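Local coordinates for CDC48 domain-containing protein (Pyrococcus horikoshii, PDB 4UZR) that is of unknown function, possibly ATP-binding, and assembles into hexamers and dodecamers, combining a 12-bladed beta-propeller with beta-clam domains, at residues I39-L42 and K47-V50; L92-V95 and E101-I104; L129-D134 and L138-T143. All blocks are in the same frame, centred on the assembly; numbering follows the deposited sequence.

Interaction 1 (I39-L42 and K47-V50)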
# COMPACT_ATOMS: atom_id res chain seq x y z
N ILE A 39 14.68 5.99 -42.79
CA ILE A 39 15.24 7.07 -43.60
C ILE A 39 16.76 7.17 -43.44
O ILE A 39 17.28 7.15 -42.32
CB ILE A 39 14.57 8.42 -43.26
CG1 ILE A 39 13.27 8.57 -44.06
CG2 ILE A 39 15.51 9.59 -43.54
CD1 ILE A 39 12.10 9.06 -43.24
N SER A 40 17.46 7.27 -44.56
CA SER A 40 18.92 7.36 -44.54
C SER A 40 19.40 8.75 -44.14
O SER A 40 19.10 9.74 -44.80
CB SER A 40 19.50 6.99 -45.91
OG SER A 40 20.92 7.02 -45.87
N ILE A 41 20.16 8.80 -43.05
CA ILE A 41 20.78 10.04 -42.59
C ILE A 41 22.28 9.82 -42.43
O ILE A 41 22.71 8.92 -41.71
CB ILE A 41 20.19 10.50 -41.25
CG1 ILE A 41 18.70 10.80 -41.40
CG2 ILE A 41 20.93 11.71 -40.72
CD1 ILE A 41 18.03 11.27 -40.13
N LEU A 42 23.06 10.66 -43.10
CA LEU A 42 24.52 10.59 -43.07
C LEU A 42 25.07 9.20 -43.41
O LEU A 42 26.16 8.84 -42.98
CB LEU A 42 25.06 11.05 -41.71
CG LEU A 42 24.69 12.47 -41.28
CD1 LEU A 42 25.16 12.75 -39.86
CD2 LEU A 42 25.26 13.50 -42.24
N LYS A 47 15.15 4.69 -38.06
CA LYS A 47 13.72 4.42 -38.06
C LYS A 47 12.95 5.50 -37.30
O LYS A 47 13.38 5.93 -36.23
CB LYS A 47 13.43 3.04 -37.48
N PHE A 48 11.82 5.92 -37.85
CA PHE A 48 11.00 6.95 -37.23
C PHE A 48 9.58 6.46 -37.02
O PHE A 48 8.94 5.95 -37.94
CB PHE A 48 10.98 8.20 -38.11
CG PHE A 48 12.27 8.96 -38.13
CD1 PHE A 48 13.31 8.57 -38.95
CD2 PHE A 48 12.45 10.08 -37.32
CE1 PHE A 48 14.51 9.27 -38.98
CE2 PHE A 48 13.64 10.78 -37.33
CZ PHE A 48 14.67 10.37 -38.16
N LYS A 49 9.08 6.61 -35.79
CA LYS A 49 7.69 6.25 -35.51
C LYS A 49 6.80 7.46 -35.71
O LYS A 49 7.12 8.57 -35.28
CB LYS A 49 7.54 5.72 -34.08
CG LYS A 49 6.13 5.25 -33.75
CD LYS A 49 6.12 4.32 -32.54
CE LYS A 49 4.70 3.87 -32.20
NZ LYS A 49 4.29 2.65 -32.97
N VAL A 50 5.67 7.25 -36.38
CA VAL A 50 4.70 8.32 -36.55
C VAL A 50 3.86 8.42 -35.29
O VAL A 50 2.85 7.73 -35.15
CB VAL A 50 3.79 8.08 -37.77
CG1 VAL A 50 2.87 9.27 -37.99
CG2 VAL A 50 4.64 7.83 -39.01
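F48 meets I41 and I39 through carbon atoms alone, a purely apolar contact. The CD1 methyl of I41 reaches the far end of the phenyl ring, 4.0 Å from F48 CZ, and lies close to the ring plane, at the edge. Its position follows from an extended side chain: CG1 of I41 stands anti to the carbonyl carbon (chi1 -62°), and CD1 continues straight out from there (chi2 -180°). The two side chains cross at about a right angle. I39 comes to the same ring obliquely, the nearest pair being I39 CB and F48 CE1 at 4.4 Å. I39 and I41 point toward the segment 47-50, and F48 points back toward them. The two segments are offset along the hairpin of strands 36-41 and 44-54, the CA atoms of I39 and K47 being 6.3 Å apart, and its hydrogen bonds run between I39 and V46 and between F48 and I37. Helix 18-26 covers the two isoleucines, I39 resting on V21, I22 and K25, and I41 on F18. F48 also packs on P8 of strand 3-8, the next strand of this mixed sheet in the CDC48 domain 2 region.

Interaction 2 (L92-V95 and E101-I104)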
# COMPACT_ATOMS: atom_id res chain seq x y z
N LEU A 92 -8.16 -2.30 -17.32
CA LEU A 92 -9.39 -2.74 -17.96
C LEU A 92 -10.19 -1.54 -18.45
O LEU A 92 -10.43 -0.59 -17.71
CB LEU A 92 -10.25 -3.54 -16.98
CG LEU A 92 -10.18 -5.07 -17.00
CD1 LEU A 92 -11.48 -5.65 -16.45
CD2 LEU A 92 -9.90 -5.61 -18.39
N ILE A 93 -10.60 -1.59 -19.71
CA ILE A 93 -11.48 -0.57 -20.27
C ILE A 93 -12.79 -1.22 -20.68
O ILE A 93 -12.81 -2.10 -21.53
CB ILE A 93 -10.83 0.14 -21.47
CG1 ILE A 93 -9.47 0.73 -21.07
CG2 ILE A 93 -11.73 1.24 -22.01
CD1 ILE A 93 -8.64 1.21 -22.24
N VAL A 94 -13.89 -0.81 -20.04
CA VAL A 94 -15.19 -1.41 -20.30
C VAL A 94 -16.11 -0.41 -20.99
O VAL A 94 -16.33 0.69 -20.49
CB VAL A 94 -15.86 -1.91 -19.00
CG1 VAL A 94 -17.24 -2.49 -19.30
CG2 VAL A 94 -14.98 -2.96 -18.32
N VAL A 95 -16.65 -0.81 -22.15
CA VAL A 95 -17.48 0.07 -22.97
C VAL A 95 -18.89 -0.49 -23.11
O VAL A 95 -19.08 -1.69 -23.36
CB VAL A 95 -16.88 0.25 -24.38
CG1 VAL A 95 -17.75 1.17 -25.23
CG2 VAL A 95 -15.46 0.76 -24.29
N GLU A 101 -24.62 -3.21 -26.02
CA GLU A 101 -23.46 -4.04 -26.33
C GLU A 101 -22.37 -3.73 -25.32
O GLU A 101 -22.12 -2.56 -25.00
CB GLU A 101 -22.96 -3.71 -27.74
CG GLU A 101 -22.60 -4.91 -28.60
CD GLU A 101 -22.41 -4.52 -30.05
OE1 GLU A 101 -23.25 -3.75 -30.57
OE2 GLU A 101 -21.42 -4.96 -30.67
N VAL A 102 -21.71 -4.77 -24.81
CA VAL A 102 -20.61 -4.59 -23.87
C VAL A 102 -19.31 -5.11 -24.45
O VAL A 102 -19.22 -6.26 -24.88
CB VAL A 102 -20.89 -5.29 -22.53
CG1 VAL A 102 -19.71 -5.13 -21.59
CG2 VAL A 102 -22.16 -4.74 -21.89
N LEU A 103 -18.30 -4.24 -24.49
CA LEU A 103 -16.98 -4.60 -25.01
C LEU A 103 -15.90 -4.36 -23.96
O LEU A 103 -15.87 -3.32 -23.31
CB LEU A 103 -16.67 -3.80 -26.27
CG LEU A 103 -17.61 -4.04 -27.46
CD1 LEU A 103 -18.62 -2.91 -27.60
CD2 LEU A 103 -16.80 -4.20 -28.73
N ILE A 104 -15.02 -5.34 -23.80
CA ILE A 104 -13.96 -5.26 -22.81
C ILE A 104 -12.57 -5.30 -23.45
O ILE A 104 -12.24 -6.23 -24.20
CB ILE A 104 -14.07 -6.40 -21.77
CG1 ILE A 104 -15.44 -6.34 -21.08
CG2 ILE A 104 -12.95 -6.31 -20.75
CD1 ILE A 104 -15.73 -7.54 -20.21
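L92 lays its CD2 methyl against the CG2 branch of I104, 3.9 Å from it, the two side chains meeting at a slant. The CG1 branch of I104 approaches V94 CG2 more loosely, at 4.4 Å, and V94 turns its other methyl to V102, with V94 CG1 and V102 CG1 4.3 Å apart. I104 can serve both neighbours because its branches diverge: with chi1 at -58°, CG2 stands anti to the backbone N while CG1 lies beside it. The opposite face is represented by V95 and L103, with V95 CB and L103 CB 4.5 Å apart. These two form the antiparallel hydrogen-bonded pair. V95 N donates to L103 O and L103 N to V95 O, each 2.9 Å long and with an N-H...O angle of 168°, so both bonds are nearly straight. V95 O also receives the CA-H of V102, with V102 CA 3.3 Å from V95 O; one carbonyl thus meets both the amide of L103 and the preceding alpha carbon. V94 and I104 are the adjacent non-hydrogen-bonded pair. Strands 92-97 and 101-106 are the middle two of a four-stranded antiparallel meander, consistent with one blade of the propeller, flanked by 83-89 and 111-116. L92, V102 and I104 pack on V130 and I132 of strand 129-133, whereas I93 and V95 press on L138 of a neighbouring subunit, so the sheet is layered between its own chain and another.

Interaction 3 (L129-D134 and L138-T143)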
# COMPACT_ATOMS: atom_id res chain seq x y z
N LEU A 129 -12.76 -8.71 -12.56
CA LEU A 129 -14.14 -9.15 -12.70
C LEU A 129 -15.04 -8.09 -13.34
O LEU A 129 -14.98 -6.92 -13.00
CB LEU A 129 -14.72 -9.56 -11.34
CG LEU A 129 -14.58 -11.01 -10.88
CD1 LEU A 129 -13.23 -11.61 -11.25
CD2 LEU A 129 -14.83 -11.13 -9.38
N VAL A 130 -15.85 -8.53 -14.30
CA VAL A 130 -16.89 -7.69 -14.88
C VAL A 130 -18.24 -8.36 -14.69
O VAL A 130 -18.48 -9.45 -15.20
CB VAL A 130 -16.64 -7.43 -16.38
CG1 VAL A 130 -17.76 -6.59 -16.97
CG2 VAL A 130 -15.30 -6.76 -16.59
N VAL A 131 -19.13 -7.70 -13.96
CA VAL A 131 -20.45 -8.24 -13.66
C VAL A 131 -21.52 -7.52 -14.47
O VAL A 131 -21.61 -6.30 -14.44
CB VAL A 131 -20.77 -8.13 -12.16
CG1 VAL A 131 -22.21 -8.54 -11.89
CG2 VAL A 131 -19.80 -8.97 -11.35
N ILE A 132 -22.33 -8.28 -15.19
CA ILE A 132 -23.37 -7.70 -16.02
C ILE A 132 -24.76 -8.13 -15.55
O ILE A 132 -25.06 -9.32 -15.47
CB ILE A 132 -23.17 -8.06 -17.50
CG1 ILE A 132 -21.83 -7.50 -17.99
CG2 ILE A 132 -24.31 -7.53 -18.35
CD1 ILE A 132 -21.50 -7.84 -19.42
N ILE A 133 -25.59 -7.14 -15.23
CA ILE A 133 -26.91 -7.39 -14.67
C ILE A 133 -28.00 -6.90 -15.61
O ILE A 133 -28.05 -5.71 -15.95
CB ILE A 133 -27.09 -6.67 -13.32
CG1 ILE A 133 -25.94 -7.00 -12.37
CG2 ILE A 133 -28.42 -7.06 -12.68
CD1 ILE A 133 -25.86 -8.46 -12.03
N ASP A 134 -28.86 -7.82 -16.03
CA ASP A 134 -30.04 -7.49 -16.80
C ASP A 134 -31.31 -7.86 -16.03
O ASP A 134 -31.29 -7.97 -14.80
CB ASP A 134 -30.02 -8.19 -18.17
CG ASP A 134 -29.79 -9.68 -18.06
OD1 ASP A 134 -30.70 -10.39 -17.58
OD2 ASP A 134 -28.69 -10.14 -18.44
N LEU A 138 -27.68 -13.07 -14.48
CA LEU A 138 -26.46 -12.41 -14.07
C LEU A 138 -25.30 -13.02 -14.84
O LEU A 138 -25.14 -14.24 -14.86
CB LEU A 138 -26.24 -12.60 -12.56
CG LEU A 138 -24.94 -12.10 -11.92
CD1 LEU A 138 -25.23 -11.58 -10.52
CD2 LEU A 138 -23.89 -13.19 -11.85
N THR A 139 -24.50 -12.18 -15.49
CA THR A 139 -23.38 -12.68 -16.28
C THR A 139 -22.04 -12.26 -15.70
O THR A 139 -21.75 -11.08 -15.55
CB THR A 139 -23.47 -12.17 -17.73
OG1 THR A 139 -24.72 -12.57 -18.31
CG2 THR A 139 -22.33 -12.75 -18.56
N LEU A 140 -21.21 -13.25 -15.38
CA LEU A 140 -19.87 -12.97 -14.85
C LEU A 140 -18.80 -13.17 -15.91
O LEU A 140 -18.67 -14.26 -16.49
CB LEU A 140 -19.57 -13.84 -13.64
CG LEU A 140 -18.10 -13.84 -13.21
CD1 LEU A 140 -17.69 -12.47 -12.68
CD2 LEU A 140 -17.84 -14.92 -12.18
N ILE A 141 -18.01 -12.13 -16.14
CA ILE A 141 -16.91 -12.17 -17.09
C ILE A 141 -15.58 -12.04 -16.34
O ILE A 141 -15.31 -11.00 -15.73
CB ILE A 141 -17.02 -11.05 -18.12
CG1 ILE A 141 -18.26 -11.25 -19.00
CG2 ILE A 141 -15.77 -10.98 -18.98
CD1 ILE A 141 -18.59 -10.06 -19.85
N ARG A 142 -14.78 -13.09 -16.39
CA ARG A 142 -13.51 -13.12 -15.66
C ARG A 142 -12.32 -12.86 -16.58
O ARG A 142 -12.04 -13.63 -17.49
CB ARG A 142 -13.35 -14.47 -14.95
CG ARG A 142 -11.94 -14.77 -14.46
CD ARG A 142 -11.95 -15.80 -13.36
NE ARG A 142 -12.74 -16.98 -13.72
CZ ARG A 142 -12.25 -18.03 -14.38
NH1 ARG A 142 -10.98 -18.05 -14.76
NH2 ARG A 142 -13.05 -19.05 -14.67
N THR A 143 -11.63 -11.75 -16.33
CA THR A 143 -10.48 -11.33 -17.13
C THR A 143 -9.20 -11.99 -16.64
O THR A 143 -8.35 -12.42 -17.42
CB THR A 143 -10.30 -9.80 -17.08
OG1 THR A 143 -11.47 -9.16 -17.61
CG2 THR A 143 -9.09 -9.38 -17.90
OXT THR A 143 -8.98 -12.12 -15.43
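Strands 129-133 and 138-142 run antiparallel at 163° with their axes 4.9 Å apart, in unbroken register from L129 opposite R142 to I133 opposite L138. The hydrogen-bonded pairs are V130 with I141 and I132 with T139, each joined by two reciprocal backbone bonds; I132 N to T139 O, for example, is 2.9 Å. On the face carrying V130, I132, T139 and I141, the beta-branched side chains pack in pairs. V130 CB and I141 CB lie 4.0 Å apart, and I132 CB and T139 CB 4.1 Å. A diagonal contact ties the pairs together, I132 CD1 reaching I141 CD1 at 3.7 Å: both isoleucines carry CG1 anti to the carbonyl carbon and extend it to the methyl, so the ends converge. The other face includes L129, V131, I133, L138 and L140. There the folded end of I133 (chi2 -63°) brings its CD1 methyl over L138, meeting both CG and CD1 of that leucine. At the far end L140 CD1 touches L129 CG at 3.9 Å, and L140 CD1 also sits near V131 CG2, 4.3 Å away, so one methyl spans two residues of the partner strand. Within the chain, strand 122-126 flanks this hairpin on the 129-133 side. V130, I132 and I141 pack on I104 and V102 of strand 101-106, in the preceding four-stranded sheet. Strand 137-142 pairs antiparallel with a strand of a neighbouring subunit, where R142 forms a salt bridge with D74 of that subunit and a hydrogen bond from NE to its Q107 O; another chain thus extends this sheet, as a fourth strand would complete a blade.

All three contacts lie within beta hairpins that follow one another along the chain. Interaction 1 belongs to the CDC48 domain 2 region and stands apart: its centre is 37 Å from that of interaction 2 and 46 Å from that of interaction 3, with nearest atoms about 17 and 23 Å away. Interactions 2 and 3 share the DUF6849 region, their centres 11 Å apart, in two consecutive sheets that pack face to face; I104 CD1 lies 3.6 Å from I141 CG2. Two such sheets per chain are consistent with six subunits building one twelve-bladed propeller, with blades meeting both within a chain and between chains, while interaction 1 lies across the chain's centre from both.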